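Local coordinates for protein LEOA (Escherichia coli, PDB 4AUR) that probably binds and hydrolyses GTP as a bacterial dynamin associated with the LT toxin of enterotoxigenic strains, at residues K178-T183 with C224-P229; S290-E295 with E412-S417; E295-V300 with D551-L556. All coordinates share one frame; numbering follows the deposited sequence.

Contact 1 (K178-T183 with C224-P229); sequences KMDEVT and CVASNP
The V225 carbonyl and the D180 carboxylate are the flat groups that meet the other loop. At the V225 carbonyl, M179 N approaches 26° out of the carbonyl plane and donates a hydrogen bond of 3.1 Å to V225 O. The M179 side chain leans on the same oxygen, with M179 CG 3.3 Å from V225 O. At the carboxylate, D180 OD2 lies 3.7 Å from P229 CA and near N228 O. It also takes a weak hydrogen bond from N230 N, so the second loop borders this end of the carboxylate. M179, present as selenomethionine, has CG anti to its carbonyl carbon (chi1 -75°). The chain bends further on, and M179 SE rests 3.8 Å from C224 CB. A226 CB lies 4.0 Å from M179 N, beside the start of the 178-183 loop. The CB of K178 points away from the second loop, and K178 NZ is hydrogen-bonded to S63 O in the probable P-loop. N177 OD1 accepts a hydrogen bond from S227 N. The two loops follow neighbouring parallel strands, 172-177 and 221-224. N177 to D180 read NKMD, which fits the N/TKxD (G4) guanine-recognition motif of P-loop GTPases.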
# COMPACT_ATOMS: atom_id res chain seq x y z
N LYS A 178 -16.79 -37.47 -39.44
CA LYS A 178 -16.89 -38.78 -40.08
C LYS A 178 -15.84 -39.72 -39.50
O LYS A 178 -15.07 -40.32 -40.22
CB LYS A 178 -16.72 -38.69 -41.60
CG LYS A 178 -17.71 -37.78 -42.32
CD LYS A 178 -17.08 -37.19 -43.56
CE LYS A 178 -18.10 -36.78 -44.59
NZ LYS A 178 -17.44 -36.25 -45.82
N MSE A 179 -15.80 -39.85 -38.18
CA MSE A 179 -14.86 -40.78 -37.58
C MSE A 179 -15.32 -42.22 -37.83
O MSE A 179 -14.50 -43.15 -37.80
CB MSE A 179 -14.66 -40.40 -36.13
CG MSE A 179 -13.78 -39.16 -36.09
SE MSE A 179 -11.92 -39.71 -35.77
CE MSE A 179 -10.94 -39.08 -37.34
N ASP A 180 -16.61 -42.40 -38.11
CA ASP A 180 -17.14 -43.72 -38.45
C ASP A 180 -16.28 -44.43 -39.50
O ASP A 180 -15.90 -45.59 -39.30
CB ASP A 180 -18.63 -43.68 -38.87
CG ASP A 180 -18.95 -42.59 -39.90
OD1 ASP A 180 -18.20 -41.60 -40.00
OD2 ASP A 180 -19.99 -42.71 -40.60
N GLU A 181 -15.94 -43.75 -40.59
CA GLU A 181 -15.14 -44.41 -41.63
C GLU A 181 -13.66 -44.40 -41.33
O GLU A 181 -12.84 -44.42 -42.23
CB GLU A 181 -15.45 -43.86 -43.04
CG GLU A 181 -15.38 -42.36 -43.24
CD GLU A 181 -16.62 -41.82 -43.94
OE1 GLU A 181 -17.74 -42.19 -43.51
OE2 GLU A 181 -16.50 -41.05 -44.92
N VAL A 182 -13.31 -44.40 -40.05
CA VAL A 182 -11.96 -44.70 -39.62
C VAL A 182 -11.91 -45.72 -38.46
O VAL A 182 -10.85 -46.25 -38.14
CB VAL A 182 -11.21 -43.38 -39.26
CG1 VAL A 182 -9.91 -43.64 -38.51
CG2 VAL A 182 -10.93 -42.59 -40.53
N THR A 183 -13.06 -46.03 -37.87
CA THR A 183 -13.10 -46.82 -36.63
C THR A 183 -14.50 -47.34 -36.33
O THR A 183 -15.47 -46.94 -36.98
CB THR A 183 -12.52 -45.99 -35.45
OG1 THR A 183 -11.38 -46.65 -34.91
CG2 THR A 183 -13.52 -45.79 -34.32
N CYS A 224 -13.03 -35.01 -32.14
CA CYS A 224 -13.33 -36.03 -33.12
C CYS A 224 -14.81 -36.38 -33.01
O CYS A 224 -15.34 -36.53 -31.92
CB CYS A 224 -12.44 -37.25 -32.89
SG CYS A 224 -10.66 -36.90 -32.94
N VAL A 225 -15.48 -36.52 -34.14
CA VAL A 225 -16.92 -36.58 -34.14
C VAL A 225 -17.41 -37.35 -35.36
O VAL A 225 -16.64 -37.59 -36.30
CB VAL A 225 -17.45 -35.13 -34.08
CG1 VAL A 225 -18.67 -34.88 -34.97
CG2 VAL A 225 -17.71 -34.71 -32.64
N ALA A 226 -18.67 -37.77 -35.33
CA ALA A 226 -19.29 -38.45 -36.45
C ALA A 226 -20.69 -37.95 -36.67
O ALA A 226 -21.64 -38.67 -36.46
CB ALA A 226 -19.32 -39.94 -36.18
N SER A 227 -20.80 -36.70 -37.11
CA SER A 227 -22.09 -36.02 -37.23
C SER A 227 -23.27 -36.88 -37.71
O SER A 227 -24.39 -36.75 -37.21
CB SER A 227 -21.97 -34.86 -38.21
OG SER A 227 -21.81 -35.33 -39.53
N ASN A 228 -22.99 -37.73 -38.69
CA ASN A 228 -24.00 -38.56 -39.36
C ASN A 228 -23.44 -39.97 -39.48
O ASN A 228 -22.94 -40.33 -40.53
CB ASN A 228 -24.30 -37.96 -40.74
CG ASN A 228 -25.35 -38.73 -41.52
OD1 ASN A 228 -25.99 -39.66 -41.00
ND2 ASN A 228 -25.55 -38.33 -42.77
N PRO A 229 -23.52 -40.77 -38.40
CA PRO A 229 -22.84 -42.06 -38.38
C PRO A 229 -23.60 -43.15 -39.12
O PRO A 229 -24.83 -43.12 -39.17
CB PRO A 229 -22.74 -42.38 -36.88
CG PRO A 229 -23.86 -41.64 -36.25
CD PRO A 229 -24.27 -40.52 -37.17

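Contact 2 (S290-E295 with E412-S417); sequences SRHLDE and EGAFRS
H292 meets A414 and S417 mainly through polar atoms set against its ring. The A414 carbonyl oxygen lies over one face of the imidazole, 2.9 Å above the plane and displaced toward the rim. Its closest ring atom is CG, with H292 CG 3.0 Å from A414 O. ND1 is nearly as close to this oxygen, but the angle is poor and no hydrogen bond is made. S417 OG approaches the ring obliquely, 3.2 Å from H292 CD2.

No hydrogen bond crosses between the two segments; a side-chain bond within the helix orients the ring. H292 ND1 donates to E295 OE1 at 2.7 Å and 175°, almost straight. The carboxylate oxygen sits in the ring plane, while the imidazole comes to it from above the carboxylate plane. H292 CG is anti to the carbonyl carbon (chi1 -72°), which puts CG on the side of the 412-417 loop.

Van der Waals contacts fill in the rest. A414 CB touches E295 OE1 at 3.8 Å. F415 turns its ring back toward the helix, with F415 CE1 4.1 Å from H292 O, and the same ring reaches L433. The loop is turned by a type I beta turn from G413 to R416.

The bond to E295 fixes the rotation of the imidazole and places a proton on ND1. The carboxylate would tend to favour positive charge on the ring.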
# COMPACT_ATOMS: atom_id res chain seq x y z
N SER A 290 -4.11 1.90 -5.27
CA SER A 290 -4.11 1.32 -3.91
C SER A 290 -2.71 0.94 -3.42
O SER A 290 -2.46 0.94 -2.26
CB SER A 290 -5.09 0.14 -3.72
OG SER A 290 -5.20 -0.70 -4.84
N ARG A 291 -1.82 0.63 -4.34
CA ARG A 291 -0.45 0.28 -4.04
C ARG A 291 0.30 1.47 -3.48
O ARG A 291 1.25 1.29 -2.71
CB ARG A 291 0.20 -0.20 -5.33
CG ARG A 291 1.66 -0.62 -5.29
CD ARG A 291 2.10 -1.30 -6.62
NE ARG A 291 2.69 -0.39 -7.61
CZ ARG A 291 3.83 0.30 -7.43
NH1 ARG A 291 4.52 0.21 -6.29
NH2 ARG A 291 4.29 1.11 -8.39
N HIS A 292 -0.11 2.69 -3.85
CA HIS A 292 0.50 3.92 -3.36
C HIS A 292 -0.30 4.59 -2.26
O HIS A 292 0.23 5.46 -1.58
CB HIS A 292 0.62 4.93 -4.47
CG HIS A 292 1.66 4.58 -5.47
ND1 HIS A 292 2.99 4.45 -5.14
CD2 HIS A 292 1.59 4.39 -6.81
CE1 HIS A 292 3.68 4.16 -6.22
NE2 HIS A 292 2.85 4.12 -7.25
N LEU A 293 -1.58 4.24 -2.11
CA LEU A 293 -2.32 4.56 -0.89
C LEU A 293 -1.74 3.73 0.27
O LEU A 293 -1.76 4.15 1.43
CB LEU A 293 -3.82 4.30 -1.04
CG LEU A 293 -4.71 4.67 0.15
CD1 LEU A 293 -4.40 6.08 0.65
CD2 LEU A 293 -6.22 4.53 -0.08
N ASP A 294 -1.21 2.54 -0.01
CA ASP A 294 -0.68 1.73 1.07
C ASP A 294 0.56 2.39 1.61
O ASP A 294 0.78 2.44 2.82
CB ASP A 294 -0.38 0.32 0.64
CG ASP A 294 -0.17 -0.59 1.80
OD1 ASP A 294 -1.00 -0.60 2.74
OD2 ASP A 294 0.83 -1.31 1.79
N GLU A 295 1.36 2.93 0.69
CA GLU A 295 2.52 3.70 1.05
C GLU A 295 2.05 4.87 1.88
O GLU A 295 2.50 5.04 2.99
CB GLU A 295 3.26 4.17 -0.17
CG GLU A 295 4.12 3.10 -0.83
CD GLU A 295 4.51 3.49 -2.25
OE1 GLU A 295 4.09 4.58 -2.67
OE2 GLU A 295 5.21 2.71 -2.96
N GLU A 412 9.70 10.56 -6.21
CA GLU A 412 9.06 11.87 -6.06
C GLU A 412 7.67 11.89 -6.67
O GLU A 412 6.90 12.79 -6.40
CB GLU A 412 9.91 13.01 -6.65
CG GLU A 412 10.18 14.15 -5.67
CD GLU A 412 8.96 15.01 -5.35
OE1 GLU A 412 8.69 16.03 -6.06
OE2 GLU A 412 8.30 14.70 -4.35
N GLY A 413 7.34 10.88 -7.48
CA GLY A 413 6.04 10.78 -8.11
C GLY A 413 5.14 9.70 -7.55
O GLY A 413 4.17 9.29 -8.19
N ALA A 414 5.43 9.26 -6.34
CA ALA A 414 4.72 8.11 -5.79
C ALA A 414 3.23 8.37 -5.59
O ALA A 414 2.43 7.44 -5.71
CB ALA A 414 5.38 7.65 -4.51
N PHE A 415 2.85 9.61 -5.31
CA PHE A 415 1.45 9.95 -5.08
C PHE A 415 0.72 10.60 -6.26
O PHE A 415 -0.37 11.12 -6.08
CB PHE A 415 1.31 10.92 -3.91
CG PHE A 415 1.95 10.45 -2.65
CD1 PHE A 415 2.05 9.09 -2.34
CD2 PHE A 415 2.45 11.38 -1.75
CE1 PHE A 415 2.65 8.68 -1.15
CE2 PHE A 415 3.02 10.97 -0.57
CZ PHE A 415 3.12 9.63 -0.26
N ARG A 416 1.30 10.61 -7.44
CA ARG A 416 0.57 11.22 -8.55
C ARG A 416 -0.64 10.38 -8.97
O ARG A 416 -1.61 10.94 -9.46
CB ARG A 416 1.47 11.51 -9.74
CG ARG A 416 2.50 12.59 -9.43
CD ARG A 416 3.36 12.90 -10.64
NE ARG A 416 3.53 14.33 -10.71
CZ ARG A 416 2.76 15.16 -11.42
NH1 ARG A 416 1.77 14.76 -12.22
NH2 ARG A 416 3.02 16.45 -11.33
N SER A 417 -0.59 9.07 -8.73
CA SER A 417 -1.73 8.20 -9.06
C SER A 417 -2.90 8.43 -8.16
O SER A 417 -3.97 7.95 -8.46
CB SER A 417 -1.35 6.74 -8.94
OG SER A 417 -0.43 6.62 -7.91

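Contact 3 (E295-V300 with D551-L556); sequences ELNTFV and DNRQKL
Helix 275-343 packs against helix 547-567 in the dynamin-like helical domain, with R553 crossing N297 and V300 and its CB against L296. The two short segments run closer to antiparallel than to parallel, at 138°. Their axes come within 10.7 Å, and N297 and R553 have the nearest CA atoms.

R553 has the largest share of the contact and takes part in three of its four residue pairs. Its CG is anti to the backbone N (chi1 -171°), and the chain then bends at chi2 and chi3. R553 CD rests on the valine, 3.8 Å from V300 CG1. The two side chains cross at a slant. Near the root of the arginine, L296 CD2 lies 4.3 Å from R553 CB. The same methyl group continues to the next turn of the partner helix, where L296 CD2 is 4.3 Å from L556 CD1. V300 also touches I549 and R550, so the second helix borders it over more than one turn.

The N297 side chain crosses the arginine at about a right angle. Its amide plane is turned 60° from the guanidinium plane. N297 CG lies at the guanidinium edge, in its plane, 3.4 Å from R553 NH1. At the edge too is Q554 OE1, which accepts a weak hydrogen bond of 3.3 Å from R553 NH2.

Two kinds of chemistry thus share one residue. CB and CD of R553 join the apolar packing of L296 and V300, and L296 also meets L556. The guanidinium meets neutral amide side chains, those of N297 and Q554, and neither segment brings an acidic group to it. No salt bridge to R553 forms between the two segments, and apolar packing is the more secure part of the contact.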
# COMPACT_ATOMS: atom_id res chain seq x y z
N GLU A 295 1.36 2.93 0.69
CA GLU A 295 2.52 3.70 1.05
C GLU A 295 2.05 4.87 1.88
O GLU A 295 2.50 5.04 2.99
CB GLU A 295 3.26 4.17 -0.17
CG GLU A 295 4.12 3.10 -0.83
CD GLU A 295 4.51 3.49 -2.25
OE1 GLU A 295 4.09 4.58 -2.67
OE2 GLU A 295 5.21 2.71 -2.96
N LEU A 296 1.12 5.67 1.36
CA LEU A 296 0.67 6.87 2.10
C LEU A 296 0.14 6.53 3.48
O LEU A 296 0.42 7.26 4.42
CB LEU A 296 -0.38 7.66 1.34
CG LEU A 296 -0.92 8.89 2.05
CD1 LEU A 296 0.23 9.83 2.36
CD2 LEU A 296 -1.94 9.63 1.24
N ASN A 297 -0.61 5.45 3.62
CA ASN A 297 -1.15 5.06 4.92
C ASN A 297 -0.03 4.77 5.90
O ASN A 297 -0.10 5.16 7.04
CB ASN A 297 -2.08 3.81 4.83
CG ASN A 297 -3.37 4.03 4.01
OD1 ASN A 297 -3.94 3.07 3.51
ND2 ASN A 297 -3.83 5.27 3.86
N THR A 298 0.99 4.06 5.43
CA THR A 298 2.14 3.72 6.25
C THR A 298 2.77 4.98 6.78
O THR A 298 3.21 5.03 7.92
CB THR A 298 3.23 2.98 5.46
OG1 THR A 298 2.72 1.77 4.90
CG2 THR A 298 4.39 2.61 6.36
N PHE A 299 2.82 6.02 5.96
CA PHE A 299 3.49 7.23 6.37
C PHE A 299 2.65 7.97 7.36
O PHE A 299 3.14 8.45 8.33
CB PHE A 299 3.81 8.18 5.21
CG PHE A 299 4.13 9.56 5.69
CD1 PHE A 299 5.28 9.78 6.44
CD2 PHE A 299 3.25 10.59 5.53
CE1 PHE A 299 5.56 11.03 6.96
CE2 PHE A 299 3.51 11.82 6.06
CZ PHE A 299 4.67 12.05 6.77
N VAL A 300 1.36 8.08 7.08
CA VAL A 300 0.47 8.87 7.90
C VAL A 300 0.23 8.18 9.21
O VAL A 300 0.07 8.84 10.21
CB VAL A 300 -0.88 9.09 7.23
CG1 VAL A 300 -1.82 9.87 8.15
CG2 VAL A 300 -0.70 9.81 5.90
N ASP A 551 -6.60 14.75 6.20
CA ASP A 551 -7.83 15.02 5.47
C ASP A 551 -7.87 14.20 4.19
O ASP A 551 -8.91 13.63 3.83
CB ASP A 551 -7.96 16.50 5.07
CG ASP A 551 -8.12 17.45 6.28
OD1 ASP A 551 -8.17 16.97 7.45
OD2 ASP A 551 -8.18 18.69 6.05
N ASN A 552 -6.75 14.15 3.49
CA ASN A 552 -6.69 13.50 2.19
C ASN A 552 -6.68 12.01 2.30
O ASN A 552 -7.32 11.31 1.52
CB ASN A 552 -5.45 13.95 1.40
CG ASN A 552 -5.72 15.18 0.56
OD1 ASN A 552 -6.36 15.09 -0.48
ND2 ASN A 552 -5.26 16.33 1.01
N ARG A 553 -5.93 11.51 3.26
CA ARG A 553 -5.80 10.08 3.40
C ARG A 553 -7.15 9.48 3.74
O ARG A 553 -7.46 8.37 3.32
CB ARG A 553 -4.80 9.78 4.48
CG ARG A 553 -4.42 8.34 4.58
CD ARG A 553 -4.35 7.96 6.04
NE ARG A 553 -5.68 7.74 6.59
CZ ARG A 553 -6.37 6.62 6.42
NH1 ARG A 553 -5.87 5.64 5.70
NH2 ARG A 553 -7.56 6.48 6.94
N GLN A 554 -7.96 10.20 4.49
CA GLN A 554 -9.26 9.69 4.86
C GLN A 554 -10.14 9.56 3.65
O GLN A 554 -10.67 8.48 3.43
CB GLN A 554 -9.96 10.57 5.87
CG GLN A 554 -9.62 10.21 7.30
CD GLN A 554 -10.18 8.89 7.77
OE1 GLN A 554 -9.67 8.32 8.71
NE2 GLN A 554 -11.25 8.42 7.15
N LYS A 555 -10.29 10.65 2.88
CA LYS A 555 -11.13 10.64 1.68
C LYS A 555 -10.67 9.47 0.83
O LYS A 555 -11.45 8.62 0.52
CB LYS A 555 -11.13 11.98 0.91
CG LYS A 555 -10.09 12.11 -0.24
CD LYS A 555 -10.32 13.33 -1.18
CE LYS A 555 -9.24 13.50 -2.26
NZ LYS A 555 -9.73 14.24 -3.48
N LEU A 556 -9.38 9.40 0.54
CA LEU A 556 -8.86 8.33 -0.30
C LEU A 556 -9.15 6.92 0.22
O LEU A 556 -9.32 6.01 -0.57
CB LEU A 556 -7.35 8.49 -0.51
CG LEU A 556 -6.89 9.70 -1.31
CD1 LEU A 556 -5.38 9.76 -1.29
CD2 LEU A 556 -7.36 9.66 -2.73

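How the contacts relate
Contact 1 stands apart from the other two. Its centre is about 60 Å from that of contact 2 and about 66 Å from that of contact 3. It lies at the ends of two parallel strands in the GTPase domain, and it closes before the others open along the chain. Contacts 2 and 3 belong to the helical domain, with centres about 10 Å apart. They share E295 and helix 275-343, and their segments alternate along the sequence. They also touch, as L293 CD2 packs on L556 O and F415 CZ on L296 CD1. Helix 275-343 thus meets loop 412-417 and helix 547-567 at one level of the elongated molecule, far from the probable nucleotide site.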